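Local coordinates for protein similar to hydroxylamine oxidoreductase (Kuenenia stuttgartiensis, PDB 6H5L) that probably works as an oxidoreductase of the hydroxylamine oxidoreductase type, passing electrons through a chain of heme c groups in a twelve-chain reductase complex, at residues G305-S310 with K319-G324; K326-K331 with P438-Y443. One frame throughout, in Å; residues are numbered along the deposited sequence.

Three of the four segments, 305-310, 319-324 and 326-331, lie in the long irregular connection between strand 291-292 and helix 337-350; the fourth, 438-443, comes from the loop between helix 420-429 and helix 443-446. The contact centres lie about 7 Å apart. Along the chain they come in series: contact 1 folds 319-324 against 305-310, and contact 2 then brings 326-331 to 438-443. Tyr321 and Lys331 tie the two together, Tyr321 OH making a weak hydrogen bond to Ala329 O while Tyr321 O receives Lys331 NZ at 3.1 Å. In this largely helical heme protein, the irregular connection is thus packed on itself and on a distant loop, with Ile439 near a bound heme c.

Contact 1 (G305-S310 with K319-G324); sequences GTVPPS and KDYPYG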
loop_
_atom_site.group_PDB
_atom_site.type_symbol
_atom_site.label_atom_id
_atom_site.label_comp_id
_atom_site.label_asym_id
_atom_site.label_seq_id
_atom_site.Cartn_x
_atom_site.Cartn_y
_atom_site.Cartn_z
ATOM N N GLY A 305 13.042 -34.660 40.579
ATOM C CA GLY A 305 12.444 -35.974 40.562
ATOM C C GLY A 305 13.295 -37.047 41.197
ATOM O O GLY A 305 12.895 -38.218 41.195
ATOM N N THR A 306 14.455 -36.684 41.741
ATOM C CA THR A 306 15.378 -37.632 42.349
ATOM C C THR A 306 15.276 -37.674 43.866
ATOM O O THR A 306 15.349 -38.757 44.453
ATOM C CB THR A 306 16.818 -37.293 41.954
ATOM O OG1 THR A 306 17.111 -35.942 42.329
ATOM C CG2 THR A 306 17.005 -37.447 40.455
ATOM N N VAL A 307 15.114 -36.526 44.512
ATOM C CA VAL A 307 15.073 -36.492 45.978
ATOM C C VAL A 307 13.788 -37.155 46.460
ATOM O O VAL A 307 12.692 -36.776 46.010
ATOM C CB VAL A 307 15.174 -35.052 46.480
ATOM C CG1 VAL A 307 14.991 -35.009 47.987
ATOM C CG2 VAL A 307 16.517 -34.448 46.086
ATOM N N PRO A 308 13.861 -38.138 47.352
ATOM C CA PRO A 308 12.649 -38.836 47.794
ATOM C C PRO A 308 11.757 -37.921 48.611
ATOM O O PRO A 308 12.250 -37.114 49.413
ATOM C CB PRO A 308 13.195 -39.989 48.654
ATOM C CG PRO A 308 14.656 -40.091 48.308
ATOM C CD PRO A 308 15.074 -38.699 47.968
ATOM N N PRO A 309 10.440 -38.010 48.440
ATOM C CA PRO A 309 9.531 -37.239 49.294
ATOM C C PRO A 309 9.418 -37.847 50.685
ATOM O O PRO A 309 9.466 -39.067 50.859
ATOM C CB PRO A 309 8.193 -37.319 48.546
ATOM C CG PRO A 309 8.275 -38.603 47.786
ATOM C CD PRO A 309 9.720 -38.739 47.379
ATOM N N SER A 310 9.266 -36.970 51.685
ATOM C CA SER A 310 9.120 -37.409 53.070
ATOM C C SER A 310 7.751 -38.005 53.365
ATOM O O SER A 310 7.553 -38.554 54.455
ATOM C CB SER A 310 9.373 -36.244 54.031
ATOM O OG SER A 310 8.362 -35.254 53.921
ATOM N N LYS A 319 14.609 -45.071 53.739
ATOM C CA LYS A 319 13.998 -44.702 55.010
ATOM C C LYS A 319 14.963 -43.935 55.905
ATOM O O LYS A 319 14.523 -43.295 56.866
ATOM C CB LYS A 319 13.492 -45.951 55.730
ATOM C CG LYS A 319 14.577 -46.972 56.050
ATOM C CD LYS A 319 13.974 -48.306 56.470
ATOM C CE LYS A 319 15.033 -49.396 56.579
ATOM N NZ LYS A 319 15.990 -49.153 57.695
ATOM N N ASP A 320 16.261 -43.988 55.614
ATOM C CA ASP A 320 17.273 -43.273 56.379
ATOM C C ASP A 320 17.936 -42.156 55.583
ATOM O O ASP A 320 18.853 -41.506 56.100
ATOM C CB ASP A 320 18.333 -44.255 56.889
ATOM C CG ASP A 320 17.785 -45.212 57.931
ATOM O OD1 ASP A 320 17.250 -44.735 58.955
ATOM O OD2 ASP A 320 17.876 -46.440 57.723
ATOM N N TYR A 321 17.510 -41.931 54.344
ATOM C CA TYR A 321 17.991 -40.796 53.571
ATOM C C TYR A 321 17.705 -39.500 54.329
ATOM O O TYR A 321 16.653 -39.379 54.971
ATOM C CB TYR A 321 17.309 -40.781 52.199
ATOM C CG TYR A 321 17.709 -39.650 51.278
ATOM C CD1 TYR A 321 17.037 -38.436 51.308
ATOM C CD2 TYR A 321 18.750 -39.800 50.370
ATOM C CE1 TYR A 321 17.393 -37.400 50.469
ATOM C CE2 TYR A 321 19.116 -38.768 49.524
ATOM C CZ TYR A 321 18.432 -37.570 49.579
ATOM O OH TYR A 321 18.785 -36.534 48.744
ATOM N N PRO A 322 18.607 -38.504 54.279
ATOM C CA PRO A 322 19.873 -38.447 53.538
ATOM C C PRO A 322 21.105 -38.902 54.322
ATOM O O PRO A 322 22.195 -38.381 54.077
ATOM C CB PRO A 322 19.987 -36.963 53.197
ATOM C CG PRO A 322 19.383 -36.290 54.382
ATOM C CD PRO A 322 18.282 -37.201 54.885
ATOM N N TYR A 323 20.928 -39.840 55.255
ATOM C CA TYR A 323 22.042 -40.502 55.940
ATOM C C TYR A 323 22.920 -39.520 56.712
ATOM O O TYR A 323 24.131 -39.720 56.831
ATOM C CB TYR A 323 22.894 -41.308 54.952
ATOM C CG TYR A 323 22.081 -42.034 53.904
ATOM C CD1 TYR A 323 21.281 -43.116 54.247
ATOM C CD2 TYR A 323 22.111 -41.638 52.573
ATOM C CE1 TYR A 323 20.533 -43.781 53.296
ATOM C CE2 TYR A 323 21.366 -42.299 51.613
ATOM C CZ TYR A 323 20.578 -43.371 51.982
ATOM O OH TYR A 323 19.831 -44.040 51.040
ATOM N N GLY A 324 22.327 -38.457 57.250
ATOM C CA GLY A 324 23.102 -37.491 58.007
ATOM C C GLY A 324 24.115 -36.715 57.199
ATOM O O GLY A 324 25.083 -36.198 57.764
#
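Val307 and Pro308 run in an extended, polyproline-like backbone (Val307 phi/psi -69°/127°) past Tyr321, with Pro308 CA 8.1 Å from Tyr321 CA. In 319-324 the chain reverses in a type VIa turn: the peptide between Tyr321 and Pro322 is cis, and Tyr323 N bonds to Asp320 O at 2.8 Å. Tyr321 CG lies anti to its own nitrogen (chi1 180°), which swings the ring out across 305-310. One ring face takes a CH-pi contact from Pro308 CD, 3.9 Å from the centroid of the Tyr321 ring and displaced toward the CE1 rim. Pro322 CB sits over the centre of the opposite face, leaving the ring sandwiched between two prolines. Val307 crosses the phenol end at about a right angle, its CG2 4.1 Å from Tyr321 OH. A leucine in place of Tyr321 would probably leave Pro308 and Pro322 without the flat surface between them and deprive Ala329 O of its hydroxyl partner. On the helical side, Thr306 packs on Trp464, Phe465 and Leu469 of helix 455-476, and Pro309 on Phe371 and His374 of helix 356-389.

Contact 2 (K326-K331 with P438-Y443); sequences KIIADK and PILGVY
Ile328 meets Ile439 and Leu440 in a purely apolar contact that buries 129 Å² in all, the backbones standing 7.4 Å apart between Ile328 CA and Ile439 CA. Methyl meets methyl at its centre: Ile328 CG2 lies 4.0 Å from Ile439 CG2, the two side chains lying side by side and running antiparallel. The same Ile328 methyl also reaches Leu440, 4.3 Å from CG at the branch point of that side chain, and so rests against two consecutive residues. With CG1 of Ile328 placed between backbone nitrogen and carbonyl carbon (chi1 66°), its other arm leaves this seam and carries CD1 to Pro322, 3.6 Å from Pro322 CB. Ile439 is divided likewise: CG2 serves Ile328, whereas the CG1-CD1 arm packs toward Tyr321 and Thr306. Its side chain also comes within about 5 Å of a bound heme c, so the contact borders a heme. Next to Ile328, Ile327 packs on Phe417 and Leu418 of helix 415-418.

The turn that presents these residues is a classic gamma turn, Pro438-Ile439-Leu440. Ile439 takes the positive phi at its corner (phi/psi 71°/-70°), and the closing bond, Leu440 N to Pro438 O at 3.3 Å, is weak. This tight reversal lets neighbouring side chains, Ile439 and Leu440, both face 326-331 just ahead of helix 443-446.

Polar bonds lie at the margins of the contact. Lys331 NZ bonds to Leu318 O, tying the end of 326-331 to an earlier part of the same connection. Leu440 O accepts Tyr403 OH, and the Tyr403 ring meets Tyr443 edge-to-face.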
loop_
_atom_site.group_PDB
_atom_site.type_symbol
_atom_site.label_atom_id
_atom_site.label_comp_id
_atom_site.label_asym_id
_atom_site.label_seq_id
_atom_site.Cartn_x
_atom_site.Cartn_y
_atom_site.Cartn_z
ATOM N N LYS A 326 25.145 -33.483 55.402
ATOM C CA LYS A 326 24.741 -32.080 55.424
ATOM C C LYS A 326 24.574 -31.513 54.019
ATOM O O LYS A 326 23.733 -30.631 53.805
ATOM C CB LYS A 326 25.766 -31.254 56.203
ATOM C CG LYS A 326 25.879 -31.593 57.686
ATOM C CD LYS A 326 24.684 -31.078 58.472
ATOM C CE LYS A 326 25.036 -30.856 59.938
ATOM N NZ LYS A 326 25.574 -32.082 60.586
ATOM N N ILE A 327 25.362 -31.998 53.057
ATOM C CA ILE A 327 25.388 -31.387 51.730
ATOM C C ILE A 327 24.073 -31.622 50.998
ATOM O O ILE A 327 23.357 -30.675 50.651
ATOM C CB ILE A 327 26.578 -31.922 50.914
ATOM C CG1 ILE A 327 27.902 -31.552 51.581
ATOM C CG2 ILE A 327 26.527 -31.389 49.490
ATOM C CD1 ILE A 327 29.117 -32.112 50.867
ATOM N N ILE A 328 23.738 -32.891 50.750
ATOM C CA ILE A 328 22.604 -33.196 49.885
ATOM C C ILE A 328 21.296 -32.797 50.561
ATOM O O ILE A 328 21.197 -32.672 51.788
ATOM C CB ILE A 328 22.597 -34.680 49.490
ATOM C CG1 ILE A 328 22.340 -35.566 50.711
ATOM C CG2 ILE A 328 23.915 -35.053 48.830
ATOM C CD1 ILE A 328 22.297 -37.050 50.386
ATOM N N ALA A 329 20.276 -32.590 49.735
ATOM C CA ALA A 329 18.983 -32.138 50.221
ATOM C C ALA A 329 18.260 -33.260 50.955
ATOM O O ALA A 329 18.382 -34.439 50.614
ATOM C CB ALA A 329 18.123 -31.635 49.061
ATOM N N ASP A 330 17.498 -32.878 51.977
ATOM C CA ASP A 330 16.701 -33.828 52.734
ATOM C C ASP A 330 15.381 -34.098 52.013
ATOM O O ASP A 330 15.080 -33.515 50.967
ATOM C CB ASP A 330 16.461 -33.314 54.156
ATOM C CG ASP A 330 16.762 -31.836 54.306
ATOM O OD1 ASP A 330 17.093 -31.181 53.296
ATOM O OD2 ASP A 330 16.672 -31.330 55.442
ATOM N N LYS A 331 14.583 -34.999 52.585
ATOM C CA LYS A 331 13.352 -35.429 51.939
ATOM C C LYS A 331 12.377 -34.266 51.799
ATOM O O LYS A 331 12.167 -33.495 52.740
ATOM C CB LYS A 331 12.715 -36.572 52.731
ATOM C CG LYS A 331 13.578 -37.826 52.822
ATOM C CD LYS A 331 12.758 -39.080 52.547
ATOM C CE LYS A 331 12.636 -39.965 53.778
ATOM N NZ LYS A 331 13.943 -40.566 54.157
ATOM N N PRO A 438 19.357 -42.581 45.318
ATOM C CA PRO A 438 19.342 -41.157 45.144
ATOM C C PRO A 438 20.467 -40.304 45.732
ATOM O O PRO A 438 20.840 -40.374 46.842
ATOM C CB PRO A 438 18.004 -40.697 45.723
ATOM C CG PRO A 438 17.388 -41.927 46.258
ATOM C CD PRO A 438 18.005 -43.028 45.443
ATOM N N ILE A 439 20.900 -39.474 44.812
ATOM C CA ILE A 439 21.972 -38.459 44.726
ATOM C C ILE A 439 23.351 -39.092 44.687
ATOM O O ILE A 439 23.864 -39.151 43.606
ATOM C CB ILE A 439 21.869 -37.308 45.732
ATOM C CG1 ILE A 439 20.426 -36.925 46.047
ATOM C CG2 ILE A 439 22.657 -36.136 45.184
ATOM C CD1 ILE A 439 19.611 -36.622 44.834
ATOM N N LEU A 440 23.839 -39.688 45.774
ATOM C CA LEU A 440 25.251 -40.055 45.689
ATOM C C LEU A 440 25.504 -41.437 45.097
ATOM O O LEU A 440 26.668 -41.777 44.857
ATOM C CB LEU A 440 25.907 -39.950 47.065
ATOM C CG LEU A 440 26.061 -38.501 47.537
ATOM C CD1 LEU A 440 26.994 -38.402 48.733
ATOM C CD2 LEU A 440 26.541 -37.609 46.396
ATOM N N GLY A 441 24.471 -42.231 44.841
ATOM C CA GLY A 441 24.678 -43.514 44.198
ATOM C C GLY A 441 24.693 -43.481 42.689
ATOM O O GLY A 441 24.835 -44.529 42.053
ATOM N N VAL A 442 24.560 -42.295 42.088
ATOM C CA VAL A 442 24.397 -42.180 40.640
ATOM C C VAL A 442 25.717 -42.185 39.888
ATOM O O VAL A 442 25.714 -42.049 38.658
ATOM C CB VAL A 442 23.598 -40.896 40.326
ATOM C CG1 VAL A 442 24.509 -39.668 40.352
ATOM C CG2 VAL A 442 22.849 -41.017 39.005
ATOM N N TYR A 443 26.847 -42.351 40.583
ATOM C CA TYR A 443 28.149 -42.232 39.928
ATOM C C TYR A 443 28.284 -43.195 38.754
ATOM O O TYR A 443 28.897 -42.858 37.735
ATOM C CB TYR A 443 29.270 -42.464 40.940
ATOM C CG TYR A 443 29.316 -43.870 41.493
ATOM C CD1 TYR A 443 28.535 -44.232 42.581
ATOM C CD2 TYR A 443 30.142 -44.832 40.928
ATOM C CE1 TYR A 443 28.573 -45.516 43.089
ATOM C CE2 TYR A 443 30.186 -46.116 41.428
ATOM C CZ TYR A 443 29.400 -46.454 42.509
ATOM O OH TYR A 443 29.441 -47.734 43.012
#